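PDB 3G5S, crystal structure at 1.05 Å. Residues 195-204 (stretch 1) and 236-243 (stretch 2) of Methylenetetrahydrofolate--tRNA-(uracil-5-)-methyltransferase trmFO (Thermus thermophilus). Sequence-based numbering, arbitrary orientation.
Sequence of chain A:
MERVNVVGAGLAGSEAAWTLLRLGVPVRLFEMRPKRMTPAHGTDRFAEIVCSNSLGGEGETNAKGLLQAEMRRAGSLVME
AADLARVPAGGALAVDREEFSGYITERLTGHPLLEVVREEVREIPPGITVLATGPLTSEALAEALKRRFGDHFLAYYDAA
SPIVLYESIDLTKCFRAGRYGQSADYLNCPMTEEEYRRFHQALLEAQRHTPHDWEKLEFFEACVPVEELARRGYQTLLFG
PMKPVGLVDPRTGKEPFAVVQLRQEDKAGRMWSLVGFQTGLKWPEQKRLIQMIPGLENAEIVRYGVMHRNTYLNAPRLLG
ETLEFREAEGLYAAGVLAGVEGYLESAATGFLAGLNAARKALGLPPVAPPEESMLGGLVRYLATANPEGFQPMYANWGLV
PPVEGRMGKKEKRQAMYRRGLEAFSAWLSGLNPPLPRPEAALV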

ATOM      1  N   GLU A 195     -26.889 -16.932  11.843  1.00 17.71           N
ATOM      2  CA  GLU A 195     -25.503 -16.600  11.547  1.00 17.46           C
ATOM      3  C   GLU A 195     -25.303 -15.089  11.527  1.00 17.00           C
ATOM      4  O   GLU A 195     -24.292 -14.580  12.016  1.00 17.07           O
ATOM      5  N   TYR A 196     -26.269 -14.369  10.967  1.00 16.88           N
ATOM      6  CA  TYR A 196     -26.208 -12.915  10.990  1.00 16.37           C
ATOM      7  C   TYR A 196     -26.226 -12.383  12.421  1.00 17.30           C
ATOM      8  O   TYR A 196     -25.449 -11.506  12.781  1.00 17.60           O
ATOM      9  N   ARG A 197     -27.116 -12.920  13.248  1.00 19.14           N
ATOM     10  CA  ARG A 197     -27.205 -12.468  14.631  1.00 21.02           C
ATOM     11  C   ARG A 197     -25.883 -12.650  15.395  1.00 20.53           C
ATOM     12  O   ARG A 197     -25.454 -11.743  16.109  1.00 21.06           O
ATOM     13  N   ARG A 198     -25.237 -13.802  15.235  1.00 20.49           N
ATOM     14  CA  ARG A 198     -23.933 -14.055  15.866  1.00 19.90           C
ATOM     15  C   ARG A 198     -22.901 -13.032  15.392  1.00 18.82           C
ATOM     16  O   ARG A 198     -22.156 -12.466  16.190  1.00 19.11           O
ATOM     17  N   PHE A 199     -22.870 -12.802  14.083  1.00 18.06           N
ATOM     18  CA  PHE A 199     -21.915 -11.895  13.466  1.00 16.21           C
ATOM     19  C   PHE A 199     -22.145 -10.456  13.936  1.00 16.25           C
ATOM     20  O   PHE A 199     -21.211  -9.753  14.337  1.00 16.59           O
ATOM     21  N   HIS A 200     -23.400 -10.024  13.901  1.00 16.05           N
ATOM     22  CA  HIS A 200     -23.753  -8.683  14.339  1.00 16.35           C
ATOM     23  C   HIS A 200     -23.380  -8.464  15.805  1.00 15.87           C
ATOM     24  O   HIS A 200     -22.819  -7.431  16.157  1.00 16.15           O
ATOM     25  N   GLN A 201     -23.683  -9.439  16.658  1.00 16.40           N
ATOM     26  CA  GLN A 201     -23.315  -9.341  18.066  1.00 16.67           C
ATOM     27  C   GLN A 201     -21.801  -9.237  18.248  1.00 16.62           C
ATOM     28  O   GLN A 201     -21.314  -8.457  19.065  1.00 16.90           O
ATOM     29  N   ALA A 202     -21.053 -10.026  17.487  1.00 16.63           N
ATOM     30  CA  ALA A 202     -19.599  -9.988  17.582  1.00 17.58           C
ATOM     31  C   ALA A 202     -19.046  -8.622  17.172  1.00 17.15           C
ATOM     32  O   ALA A 202     -18.069  -8.142  17.745  1.00 17.34           O
ATOM     33  N   LEU A 203     -19.671  -7.994  16.179  1.00 17.43           N
ATOM     34  CA  LEU A 203     -19.250  -6.666  15.738  1.00 18.18           C
ATOM     35  C   LEU A 203     -19.436  -5.622  16.831  1.00 18.48           C
ATOM     36  O   LEU A 203     -18.634  -4.698  16.960  1.00 18.96           O
ATOM     37  N   LEU A 204     -20.502  -5.759  17.610  1.00 19.64           N
ATOM     38  CA  LEU A 204     -20.800  -4.780  18.650  1.00 20.55           C
ATOM     39  C   LEU A 204     -19.656  -4.664  19.655  1.00 22.28           C
ATOM     40  O   LEU A 204     -19.348  -3.573  20.131  1.00 23.55           O
ATOM     41  N   THR A 236     -29.289  -2.224  10.282  1.00 14.26           N
ATOM     42  CA  THR A 236     -28.412  -1.384   9.478  1.00 14.82           C
ATOM     43  C   THR A 236     -27.604  -2.167   8.444  1.00 14.27           C
ATOM     44  O   THR A 236     -27.601  -1.829   7.261  1.00 14.51           O
ATOM     45  N   LEU A 237     -26.915  -3.216   8.877  1.00 13.72           N
ATOM     46  CA  LEU A 237     -26.116  -3.991   7.931  1.00 14.39           C
ATOM     47  C   LEU A 237     -26.980  -4.671   6.864  1.00 14.23           C
ATOM     48  O   LEU A 237     -26.542  -4.869   5.728  1.00 15.04           O
ATOM     49  N   LEU A 238     -28.218  -5.005   7.229  1.00 14.19           N
ATOM     50  CA  LEU A 238     -29.145  -5.675   6.320  1.00 14.78           C
ATOM     51  C   LEU A 238     -29.663  -4.732   5.237  1.00 13.95           C
ATOM     52  O   LEU A 238     -29.995  -5.166   4.132  1.00 15.47           O
ATOM     53  N   PHE A 239     -29.735  -3.445   5.557  1.00 13.87           N
ATOM     54  CA  PHE A 239     -30.072  -2.442   4.556  1.00 13.72           C
ATOM     55  C   PHE A 239     -28.860  -2.107   3.701  1.00 14.34           C
ATOM     56  O   PHE A 239     -29.014  -1.645   2.574  1.00 15.29           O
ATOM     57  N   GLY A 240     -27.665  -2.336   4.258  1.00 15.41           N
ATOM     58  CA  GLY A 240     -26.408  -1.909   3.668  1.00 15.55           C
ATOM     59  C   GLY A 240     -25.624  -3.031   3.009  1.00 13.65           C
ATOM     60  O   GLY A 240     -26.130  -3.696   2.116  1.00 14.72           O
ATOM     61  N   PRO A 241     -24.380  -3.259   3.455  1.00 13.68           N
ATOM     62  CA  PRO A 241     -23.479  -4.110   2.671  1.00 14.18           C
ATOM     63  C   PRO A 241     -23.853  -5.580   2.705  1.00 13.65           C
ATOM     64  O   PRO A 241     -23.336  -6.326   1.885  1.00 15.77           O
HETATM   65  N   MSE A 242     -24.730  -5.985   3.618  1.00 12.60           N
HETATM   66  CA  MSE A 242     -25.121  -7.384   3.713  1.00 13.23           C
HETATM   67  C   MSE A 242     -26.488  -7.647   3.085  1.00 13.37           C
HETATM   68  O   MSE A 242     -27.034  -8.745   3.211  1.00 14.18           O
ATOM     69  N   LYS A 243     -27.029  -6.659   2.379  1.00 12.33           N
ATOM     70  CA  LYS A 243     -28.341  -6.829   1.749  1.00 12.85           C
ATOM     71  C   LYS A 243     -28.331  -7.920   0.676  1.00 12.25           C
ATOM     72  O   LYS A 243     -27.362  -8.055  -0.063  1.00 13.50           O
TER

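No direct hydrogen bond joins these two stretches; their one polar link in this contact is a water held between a tyrosine hydroxyl and a backbone amide. The water donates to Tyr196 OH at 3.0 Å and accepts from Leu237 N at 2.9 Å; the hydroxyl also hydrogen-bonds elsewhere in the structure. That amide lies in the first turn of the short helix 236-239, where no earlier carbonyl of the stretch takes it up, so the water gives it a partner in an otherwise greasy contact.

Tyr196 dominates the packing. Its CA-to-CB bond points toward stretch 2, and chi1 in t carries the long, flat ring across the gap. Leu238 starts sideways, but its m,t rotamer brings its end nearer and lays a methyl over one ring face: Leu238 CD2 sits 3.7 Å from the centroid of the Tyr196 ring, only 9° off the normal, a CH-pi contact. The ring edge meets Leu237, with Tyr196 OH 3.6 Å from Leu237 CB, and the selenomethionine at 242, with Tyr196 CE1 3.8 Å from Met242 SE.

Met242, unbranched and flexible, suits a site where one atom can lie against two aromatic rings. From the third position of the type I turn Gly240 to Lys243, its CA-to-CB bond points toward the helix, and an m,t,p conformation brings its selenium close to Phe199 as well, with Met242 SE 3.9 Å from Phe199 CE2. Phe199, also t at chi1, receives the selenium obliquely.

One turn beyond Phe199, Leu203 (m,t) points toward the other stretch and meets Leu237, also m,t; Leu203 CD1 and Leu237 CD1 are 3.5 Å apart, a snug fit of branched aliphatic ends. His200 adds a slighter contact: its CA-to-CB bond points sideways, yet with chi1 in t the end comes nearer, and His200 CD2 lies 4.3 Å from Leu237 CD1 at the ring edge, while its NE2 is hydrogen-bonded elsewhere in the structure.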

ATOM      1  CB  GLU A 195     -25.069 -17.226  10.225  1.00 17.49           C
ATOM      2  CG  GLU A 195     -24.934 -18.735  10.322  1.00 18.05           C
ATOM      3  CD  GLU A 195     -24.764 -19.421   8.981  1.00 18.66           C
ATOM      4  OE1 GLU A 195     -25.321 -18.933   7.977  1.00 17.81           O
ATOM      5  OE2 GLU A 195     -24.089 -20.472   8.939  1.00 21.37           O
ATOM      6  CB  TYR A 196     -27.342 -12.286  10.180  1.00 17.10           C
ATOM      7  CG  TYR A 196     -27.387 -10.790  10.369  1.00 16.32           C
ATOM      8  CD1 TYR A 196     -26.435  -9.972   9.773  1.00 15.09           C
ATOM      9  CD2 TYR A 196     -28.351 -10.197  11.174  1.00 16.75           C
ATOM     10  CE1 TYR A 196     -26.456  -8.607   9.958  1.00 15.19           C
ATOM     11  CE2 TYR A 196     -28.379  -8.827  11.363  1.00 16.19           C
ATOM     12  CZ  TYR A 196     -27.429  -8.038  10.750  1.00 15.18           C
ATOM     13  OH  TYR A 196     -27.429  -6.677  10.926  1.00 15.53           O
ATOM     14  CB  ARG A 197     -28.381 -13.140  15.352  1.00 23.79           C
ATOM     15  CG  ARG A 197     -29.740 -12.876  14.686  1.00 27.11           C
ATOM     16  CD  ARG A 197     -30.923 -13.247  15.588  1.00 28.93           C
ATOM     17  NE  ARG A 197     -31.343 -12.136  16.438  1.00 31.49           N
ATOM     18  CZ  ARG A 197     -32.432 -11.400  16.229  1.00 31.77           C
ATOM     19  NH1 ARG A 197     -33.226 -11.658  15.197  1.00 31.77           N
ATOM     20  NH2 ARG A 197     -32.733 -10.405  17.052  1.00 32.52           N
ATOM     21  CB  ARG A 198     -23.438 -15.485  15.572  1.00 20.44           C
ATOM     22  CG  ARG A 198     -22.046 -15.832  16.156  1.00 21.20           C
ATOM     23  CD  ARG A 198     -21.442 -17.115  15.549  1.00 20.78           C
ATOM     24  NE  ARG A 198     -20.117 -17.429  16.101  1.00 20.70           N
ATOM     25  CZ  ARG A 198     -19.174 -18.112  15.455  1.00 20.60           C
ATOM     26  NH1 ARG A 198     -19.396 -18.555  14.224  1.00 20.08           N
ATOM     27  NH2 ARG A 198     -18.002 -18.340  16.030  1.00 21.28           N
ATOM     28  CB  PHE A 199     -22.043 -12.003  11.947  1.00 16.86           C
ATOM     29  CG  PHE A 199     -21.014 -11.223  11.188  1.00 16.35           C
ATOM     30  CD1 PHE A 199     -19.696 -11.640  11.139  1.00 17.52           C
ATOM     31  CD2 PHE A 199     -21.372 -10.088  10.493  1.00 17.21           C
ATOM     32  CE1 PHE A 199     -18.753 -10.927  10.425  1.00 18.09           C
ATOM     33  CE2 PHE A 199     -20.432  -9.372   9.779  1.00 17.96           C
ATOM     34  CZ  PHE A 199     -19.120  -9.796   9.743  1.00 17.74           C
ATOM     35  CB  HIS A 200     -25.243  -8.418  14.118  1.00 17.36           C
ATOM     36  CG  HIS A 200     -25.705  -7.105  14.661  1.00 16.86           C
ATOM     37  ND1 HIS A 200     -26.445  -6.994  15.819  1.00 19.55           N
ATOM     38  CD2 HIS A 200     -25.516  -5.841  14.212  1.00 16.86           C
ATOM     39  CE1 HIS A 200     -26.696  -5.719  16.055  1.00 19.45           C
ATOM     40  NE2 HIS A 200     -26.143  -4.999  15.097  1.00 18.11           N
ATOM     41  CB  GLN A 201     -23.856 -10.542  18.847  1.00 18.82           C
ATOM     42  CG  GLN A 201     -25.342 -10.478  19.137  1.00 22.07           C
ATOM     43  CD  GLN A 201     -25.711  -9.271  19.979  1.00 24.73           C
ATOM     44  OE1 GLN A 201     -25.050  -8.967  20.972  1.00 26.43           O
ATOM     45  NE2 GLN A 201     -26.765  -8.572  19.581  1.00 26.14           N
ATOM     46  CB  ALA A 202     -18.987 -11.088  16.740  1.00 18.76           C
ATOM     47  CB  LEU A 203     -20.028  -6.240  14.494  1.00 18.55           C
ATOM     48  CG  LEU A 203     -19.521  -6.771  13.156  1.00 19.13           C
ATOM     49  CD1 LEU A 203     -20.513  -6.427  12.057  1.00 20.73           C
ATOM     50  CD2 LEU A 203     -18.139  -6.205  12.834  1.00 20.78           C
ATOM     51  CB  LEU A 204     -22.104  -5.131  19.376  1.00 21.35           C
ATOM     52  CG  LEU A 204     -23.392  -5.061  18.555  1.00 23.04           C
ATOM     53  CD1 LEU A 204     -24.588  -5.465  19.408  1.00 24.29           C
ATOM     54  CD2 LEU A 204     -23.591  -3.673  17.975  1.00 23.97           C
ATOM     55  CB  THR A 236     -27.476  -0.570  10.384  1.00 15.63           C
ATOM     56  OG1 THR A 236     -28.204  -0.090  11.522  1.00 16.44           O
ATOM     57  CG2 THR A 236     -26.866   0.587   9.625  1.00 17.38           C
ATOM     58  CB  LEU A 237     -25.239  -5.017   8.659  1.00 15.05           C
ATOM     59  CG  LEU A 237     -24.104  -4.415   9.487  1.00 17.17           C
ATOM     60  CD1 LEU A 237     -23.512  -5.454  10.426  1.00 19.83           C
ATOM     61  CD2 LEU A 237     -23.029  -3.831   8.583  1.00 18.68           C
ATOM     62  CB  LEU A 238     -30.315  -6.294   7.093  1.00 15.31           C
ATOM     63  CG  LEU A 238     -29.939  -7.339   8.144  1.00 15.90           C
ATOM     64  CD1 LEU A 238     -31.168  -7.752   8.942  1.00 16.66           C
ATOM     65  CD2 LEU A 238     -29.267  -8.546   7.501  1.00 16.99           C
ATOM     66  CB  PHE A 239     -30.536  -1.144   5.219  1.00 13.89           C
ATOM     67  CG  PHE A 239     -31.969  -1.157   5.681  1.00 12.95           C
ATOM     68  CD1 PHE A 239     -33.007  -1.301   4.773  1.00 13.68           C
ATOM     69  CD2 PHE A 239     -32.282  -0.990   7.018  1.00 14.01           C
ATOM     70  CE1 PHE A 239     -34.321  -1.290   5.184  1.00 14.39           C
ATOM     71  CE2 PHE A 239     -33.608  -0.977   7.440  1.00 13.81           C
ATOM     72  CZ  PHE A 239     -34.625  -1.132   6.519  1.00 14.27           C
ATOM     73  CB  PRO A 241     -22.123  -3.884   3.343  1.00 15.68           C
ATOM     74  CG  PRO A 241     -22.474  -3.508   4.744  1.00 16.55           C
ATOM     75  CD  PRO A 241     -23.686  -2.640   4.596  1.00 15.19           C
HETATM   76  CB  MSE A 242     -25.054  -7.869   5.167  1.00 14.14           C
HETATM   77  CG  MSE A 242     -23.655  -7.734   5.775  1.00 14.80           C
HETATM   78 SE   MSE A 242     -23.467  -8.431   7.566  1.00 16.88          SE
HETATM   79  CE  MSE A 242     -23.615 -10.319   7.154  1.00 19.36           C
ATOM     80  CB  LYS A 243     -28.819  -5.504   1.157  1.00 13.98           C
ATOM     81  CG  LYS A 243     -28.042  -5.043  -0.055  1.00 15.21           C
ATOM     82  CD  LYS A 243     -28.439  -3.617  -0.415  1.00 17.39           C
ATOM     83  CE  LYS A 243     -27.659  -3.105  -1.606  1.00 19.88           C
ATOM     84  NZ  LYS A 243     -28.018  -1.703  -1.936  1.00 21.15           N
TER
HETATM   85  O   HOH W   1     -26.496  -3.942  11.643  1.00 16.37           O